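Local atomic coordinates of divalent-cation tolerance protein CutA (Thermus thermophilus, PDB entry 1NZA), a protein that is probably involved in cellular resistance toward heavy metals and belongs to the trimeric, copper-binding CutA family. Residues A[20-25]-A[65-70]; A[27-32]-A[95-100]. All coordinates share one frame; numbering follows the deposited sequence.

Interaction 1 (A[20-25]-A[65-70]); sequences KALVEE and PKLKER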
loop_
_atom_site.group_PDB
_atom_site.type_symbol
_atom_site.label_atom_id
_atom_site.label_comp_id
_atom_site.label_asym_id
_atom_site.label_seq_id
_atom_site.Cartn_x
_atom_site.Cartn_y
_atom_site.Cartn_z
ATOM N N LYS A 20 -12.847 7.549 -11.408
ATOM C CA LYS A 20 -14.265 7.830 -11.587
ATOM C C LYS A 20 -14.975 6.721 -12.349
ATOM O O LYS A 20 -16.063 6.292 -11.965
ATOM C CB LYS A 20 -14.458 9.167 -12.309
ATOM C CG LYS A 20 -14.052 10.370 -11.478
ATOM C CD LYS A 20 -14.558 11.667 -12.092
ATOM C CE LYS A 20 -13.970 11.910 -13.471
ATOM N NZ LYS A 20 -14.444 13.205 -14.035
ATOM N N ALA A 21 -14.356 6.253 -13.426
ATOM C CA ALA A 21 -14.947 5.194 -14.236
ATOM C C ALA A 21 -15.196 3.928 -13.417
ATOM O O ALA A 21 -16.268 3.332 -13.499
ATOM C CB ALA A 21 -14.050 4.887 -15.421
ATOM N N LEU A 22 -14.217 3.522 -12.614
ATOM C CA LEU A 22 -14.376 2.320 -11.802
ATOM C C LEU A 22 -15.482 2.451 -10.753
ATOM O O LEU A 22 -16.280 1.527 -10.562
ATOM C CB LEU A 22 -13.045 1.961 -11.132
ATOM C CG LEU A 22 -11.965 1.556 -12.135
ATOM C CD1 LEU A 22 -10.651 1.291 -11.425
ATOM C CD2 LEU A 22 -12.432 0.314 -12.890
ATOM N N VAL A 23 -15.547 3.592 -10.076
ATOM C CA VAL A 23 -16.574 3.780 -9.064
ATOM C C VAL A 23 -17.955 3.959 -9.701
ATOM O O VAL A 23 -18.939 3.380 -9.233
ATOM C CB VAL A 23 -16.261 4.992 -8.158
ATOM C CG1 VAL A 23 -17.335 5.141 -7.093
ATOM C CG2 VAL A 23 -14.895 4.801 -7.498
ATOM N N GLU A 24 -18.029 4.750 -10.767
ATOM C CA GLU A 24 -19.302 4.975 -11.451
ATOM C C GLU A 24 -19.895 3.642 -11.903
ATOM O O GLU A 24 -21.083 3.379 -11.715
ATOM C CB GLU A 24 -19.116 5.862 -12.691
ATOM C CG GLU A 24 -18.605 7.268 -12.432
ATOM C CD GLU A 24 -18.479 8.083 -13.712
ATOM O OE1 GLU A 24 -17.949 7.552 -14.717
ATOM O OE2 GLU A 24 -18.904 9.260 -13.715
ATOM N N GLU A 25 -19.049 2.810 -12.500
ATOM C CA GLU A 25 -19.465 1.515 -13.023
ATOM C C GLU A 25 -19.551 0.403 -11.988
ATOM O O GLU A 25 -19.633 -0.775 -12.338
ATOM C CB GLU A 25 -18.524 1.107 -14.154
ATOM C CG GLU A 25 -18.642 2.006 -15.375
ATOM C CD GLU A 25 -17.602 1.706 -16.434
ATOM O OE1 GLU A 25 -17.392 0.515 -16.747
ATOM O OE2 GLU A 25 -17.001 2.667 -16.962
ATOM N N PRO A 65 -12.130 -9.170 -12.813
ATOM C CA PRO A 65 -12.022 -9.432 -14.252
ATOM C C PRO A 65 -12.542 -8.263 -15.087
ATOM O O PRO A 65 -11.938 -7.888 -16.092
ATOM C CB PRO A 65 -12.867 -10.692 -14.441
ATOM C CG PRO A 65 -12.723 -11.389 -13.127
ATOM C CD PRO A 65 -12.856 -10.257 -12.136
ATOM N N LYS A 66 -13.664 -7.692 -14.662
ATOM C CA LYS A 66 -14.269 -6.569 -15.365
ATOM C C LYS A 66 -13.435 -5.313 -15.139
ATOM O O LYS A 66 -13.309 -4.467 -16.023
ATOM C CB LYS A 66 -15.703 -6.339 -14.880
ATOM C CG LYS A 66 -16.670 -7.481 -15.184
ATOM C CD LYS A 66 -16.399 -8.710 -14.327
ATOM C CE LYS A 66 -17.401 -9.819 -14.624
ATOM N NZ LYS A 66 -17.161 -11.035 -13.798
ATOM N N LEU A 67 -12.861 -5.200 -13.947
ATOM C CA LEU A 67 -12.026 -4.054 -13.626
ATOM C C LEU A 67 -10.811 -4.029 -14.545
ATOM O O LEU A 67 -10.463 -2.983 -15.094
ATOM C CB LEU A 67 -11.593 -4.119 -12.160
ATOM C CG LEU A 67 -10.629 -3.048 -11.647
ATOM C CD1 LEU A 67 -10.770 -2.922 -10.144
ATOM C CD2 LEU A 67 -9.208 -3.407 -12.028
ATOM N N LYS A 68 -10.162 -5.177 -14.721
ATOM C CA LYS A 68 -8.997 -5.236 -15.597
ATOM C C LYS A 68 -9.344 -4.771 -17.005
ATOM O O LYS A 68 -8.596 -4.007 -17.612
ATOM C CB LYS A 68 -8.427 -6.653 -15.680
ATOM C CG LYS A 68 -7.603 -7.078 -14.478
ATOM C CD LYS A 68 -6.777 -8.323 -14.797
ATOM C CE LYS A 68 -7.661 -9.486 -15.232
ATOM N NZ LYS A 68 -6.866 -10.700 -15.571
ATOM N N GLU A 69 -10.471 -5.249 -17.526
ATOM C CA GLU A 69 -10.908 -4.874 -18.868
ATOM C C GLU A 69 -11.082 -3.371 -19.007
ATOM O O GLU A 69 -10.587 -2.766 -19.957
ATOM C CB GLU A 69 -12.227 -5.567 -19.222
ATOM C CG GLU A 69 -12.068 -6.995 -19.707
ATOM C CD GLU A 69 -13.392 -7.624 -20.102
ATOM O OE1 GLU A 69 -14.132 -7.011 -20.903
ATOM O OE2 GLU A 69 -13.690 -8.736 -19.617
ATOM N N ARG A 70 -11.788 -2.769 -18.061
ATOM C CA ARG A 70 -12.021 -1.334 -18.108
ATOM C C ARG A 70 -10.712 -0.563 -17.953
ATOM O O ARG A 70 -10.494 0.438 -18.631
ATOM C CB ARG A 70 -13.016 -0.924 -17.018
ATOM C CG ARG A 70 -14.357 -1.649 -17.097
ATOM C CD ARG A 70 -15.113 -1.349 -18.394
ATOM N NE ARG A 70 -15.586 0.034 -18.456
ATOM C CZ ARG A 70 -15.187 0.924 -19.361
ATOM N NH1 ARG A 70 -14.302 0.580 -20.290
ATOM N NH2 ARG A 70 -15.677 2.157 -19.339
#
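R70 NE donates to E25 OE1 across a short 2.5 Å, and the bond is close to straight at 169°. It is one half of a two-pronged salt bridge; in the other half E25 OE2 takes an N-H from R70 NH2 at 2.8 Å. The arginine therefore presents its side, NE together with one terminal nitrogen, and each carboxylate oxygen receives its own N-H through the syn lone pair. Carboxylate and guanidinium lie nearly in one plane, 21° apart, so E25 meets the edge of the guanidinium and the paired bonds should hold both flat groups against rotation. The two chains reach this junction differently: E25 is extended beyond CG, while R70 folds back at chi2 and chi3, which swings NE and NH2 round to the glutamate. E25 is also where the chain leaves helix 12-24.

Next to the ion pair the contact turns apolar. L22 and L67 cross at about a right angle, with L22 CD2 reaching L67 CG at 4.0 Å. The same methyl lies 4.3 Å from R70 CB, so the aliphatic root of the arginine shares in the hydrophobic patch while its charged end stays with E25. L27 packs on L22, and V57 and T59 of strand 47-60 lie against L67. Helices 12-24 and 64-74 thus sit side by side on one face of the four-stranded antiparallel sheet, the helix pairing of a ferredoxin-like beta-alpha-beta-beta-alpha-beta core.

Interaction 2 (A[27-32]-A[95-100]); sequences LAACVN and LDWLRE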
loop_
_atom_site.group_PDB
_atom_site.type_symbol
_atom_site.label_atom_id
_atom_site.label_comp_id
_atom_site.label_asym_id
_atom_site.label_seq_id
_atom_site.Cartn_x
_atom_site.Cartn_y
_atom_site.Cartn_z
ATOM N N LEU A 27 -17.418 -1.016 -10.170
ATOM C CA LEU A 27 -16.375 -2.032 -10.246
ATOM C C LEU A 27 -15.457 -1.847 -9.045
ATOM O O LEU A 27 -14.519 -2.618 -8.827
ATOM C CB LEU A 27 -15.584 -1.903 -11.548
ATOM C CG LEU A 27 -16.368 -2.229 -12.824
ATOM C CD1 LEU A 27 -15.467 -2.061 -14.027
ATOM C CD2 LEU A 27 -16.908 -3.656 -12.746
ATOM N N ALA A 28 -15.748 -0.809 -8.270
ATOM C CA ALA A 28 -14.991 -0.483 -7.070
ATOM C C ALA A 28 -15.882 0.444 -6.251
ATOM O O ALA A 28 -16.680 1.195 -6.814
ATOM C CB ALA A 28 -13.687 0.212 -7.439
ATOM N N ALA A 29 -15.760 0.382 -4.930
ATOM C CA ALA A 29 -16.573 1.214 -4.055
ATOM C C ALA A 29 -15.820 2.481 -3.688
ATOM O O ALA A 29 -16.417 3.523 -3.415
ATOM C CB ALA A 29 -16.925 0.455 -2.790
ATOM N N CYS A 30 -14.497 2.378 -3.685
ATOM C CA CYS A 30 -13.655 3.510 -3.324
ATOM C C CYS A 30 -12.326 3.446 -4.048
ATOM O O CYS A 30 -11.814 2.361 -4.328
ATOM C CB CYS A 30 -13.414 3.490 -1.816
ATOM S SG CYS A 30 -12.302 4.776 -1.202
ATOM N N VAL A 31 -11.769 4.610 -4.363
ATOM C CA VAL A 31 -10.467 4.666 -5.014
ATOM C C VAL A 31 -9.682 5.822 -4.412
ATOM O O VAL A 31 -10.188 6.946 -4.349
ATOM C CB VAL A 31 -10.584 4.901 -6.534
ATOM C CG1 VAL A 31 -9.200 5.060 -7.136
ATOM C CG2 VAL A 31 -11.306 3.734 -7.196
ATOM N N ASN A 32 -8.463 5.544 -3.952
ATOM C CA ASN A 32 -7.606 6.583 -3.379
ATOM C C ASN A 32 -6.516 6.893 -4.394
ATOM O O ASN A 32 -5.911 5.976 -4.948
ATOM C CB ASN A 32 -6.903 6.105 -2.102
ATOM C CG ASN A 32 -7.860 5.627 -1.038
ATOM O OD1 ASN A 32 -7.667 4.554 -0.466
ATOM N ND2 ASN A 32 -8.885 6.422 -0.750
ATOM N N LEU A 95 -16.414 -3.288 5.063
ATOM C CA LEU A 95 -16.313 -4.315 4.039
ATOM C C LEU A 95 -17.668 -4.653 3.425
ATOM O O LEU A 95 -17.749 -4.996 2.246
ATOM C CB LEU A 95 -15.663 -5.574 4.616
ATOM C CG LEU A 95 -14.196 -5.415 5.026
ATOM C CD1 LEU A 95 -13.655 -6.747 5.535
ATOM C CD2 LEU A 95 -13.383 -4.927 3.835
ATOM N N ASP A 96 -18.730 -4.559 4.220
ATOM C CA ASP A 96 -20.067 -4.840 3.707
ATOM C C ASP A 96 -20.415 -3.747 2.704
ATOM O O ASP A 96 -20.926 -4.026 1.620
ATOM C CB ASP A 96 -21.097 -4.852 4.839
ATOM C CG ASP A 96 -22.496 -5.186 4.346
ATOM O OD1 ASP A 96 -22.653 -6.234 3.684
ATOM O OD2 ASP A 96 -23.436 -4.405 4.620
ATOM N N TRP A 97 -20.130 -2.502 3.078
ATOM C CA TRP A 97 -20.384 -1.358 2.209
ATOM C C TRP A 97 -19.611 -1.566 0.914
ATOM O O TRP A 97 -20.089 -1.244 -0.174
ATOM C CB TRP A 97 -19.908 -0.065 2.885
ATOM C CG TRP A 97 -19.825 1.118 1.953
ATOM C CD1 TRP A 97 -20.861 1.890 1.503
ATOM C CD2 TRP A 97 -18.642 1.629 1.324
ATOM N NE1 TRP A 97 -20.395 2.848 0.632
ATOM C CE2 TRP A 97 -19.037 2.710 0.504
ATOM C CE3 TRP A 97 -17.285 1.278 1.374
ATOM C CZ2 TRP A 97 -18.123 3.445 -0.264
ATOM C CZ3 TRP A 97 -16.374 2.009 0.612
ATOM C CH2 TRP A 97 -16.802 3.081 -0.196
ATOM N N LEU A 98 -18.408 -2.115 1.045
ATOM C CA LEU A 98 -17.543 -2.371 -0.097
ATOM C C LEU A 98 -18.189 -3.372 -1.054
ATOM O O LEU A 98 -18.238 -3.142 -2.261
ATOM C CB LEU A 98 -16.184 -2.887 0.393
ATOM C CG LEU A 98 -15.024 -3.012 -0.598
ATOM C CD1 LEU A 98 -13.737 -3.278 0.169
ATOM C CD2 LEU A 98 -15.289 -4.133 -1.596
ATOM N N ARG A 99 -18.685 -4.484 -0.518
ATOM C CA ARG A 99 -19.324 -5.492 -1.356
ATOM C C ARG A 99 -20.651 -4.966 -1.895
ATOM O O ARG A 99 -20.948 -5.097 -3.081
ATOM C CB ARG A 99 -19.554 -6.778 -0.557
ATOM C CG ARG A 99 -18.271 -7.450 -0.096
ATOM C CD ARG A 99 -18.560 -8.826 0.478
ATOM N NE ARG A 99 -19.453 -8.771 1.631
ATOM C CZ ARG A 99 -19.065 -8.489 2.871
ATOM N NH1 ARG A 99 -17.790 -8.236 3.131
ATOM N NH2 ARG A 99 -19.955 -8.455 3.854
ATOM N N GLU A 100 -21.431 -4.357 -1.011
ATOM C CA GLU A 100 -22.727 -3.787 -1.358
ATOM C C GLU A 100 -22.666 -2.820 -2.541
ATOM O O GLU A 100 -23.625 -2.705 -3.304
ATOM C CB GLU A 100 -23.306 -3.069 -0.131
ATOM C CG GLU A 100 -24.447 -2.101 -0.421
ATOM C CD GLU A 100 -24.960 -1.414 0.836
ATOM O OE1 GLU A 100 -25.581 -2.096 1.680
ATOM O OE2 GLU A 100 -24.737 -0.192 0.987
#
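The methyl of A29 sits over one face of the W97 indole, and this is the close-packed heart of the contact. A29 CB is 3.9 Å from the centroid of the six-membered ring and 22° off its normal, a CH-pi contact displaced toward the rim, with CH2 of W97 the nearest ring atom at 3.7 Å. C30 comes from another direction: its CB meets the ring edge, near the ring plane, 3.8 Å from W97 CH2. The benzo corner of the indole is therefore held by a methyl over the face and a methylene at the rim, while the backbone oxygen A29 O lies 3.3 Å from W97 CH2. What brings the ring here is chi1 of W97 (166°), which sets CG opposite the backbone N and carries the indole out from the helix to A29 and C30. L98 adds a looser touch, its backbone O lying 3.9 Å from A29 CB. No hydrogen bond joins the two segments.

Away from the strand the helix looks quite different. D96 is solvent-exposed, and R99 NH2 stands 3.5 Å from D96 OD1 with that oxygen well out of the guanidinium plane, so charge alone relates the two. R99 has a second acidic partner in E2, whose bond to it is a salt bridge.

Helix 92-100 is thereby fastened to strand 30-42, the outermost of this chain's own sheet, and to A29 just ahead of C30. L98 also packs on K58 and T60 of strand 47-60, and A29 and C30 make backbone hydrogen bonds with K58. From C30 through N32 the strand pairs antiparallel with a strand of the second subunit, so the sheet runs on across the interface; R42 of that subunit packs on W97 and its Y41 on C30.

The two contacts share the stretch between helix 12-24 and strand 30-42. Interaction 1 uses the end of that helix and interaction 2 the chain leading into the strand, with L27 between them: its N probably bonds to L22 O, and its side chain packs on K66 and R70. Interaction 1 joins two helices lying on the sheet, and pairs buried leucines with a partly exposed ion pair beside them. Interaction 2 fixes the C-terminal helix to the outermost strand of the chain's own sheet through buried alanine and cysteine against a partly exposed tryptophan, without any polar bond across it. Both lie near the second subunit, which the strand in interaction 2 joins directly.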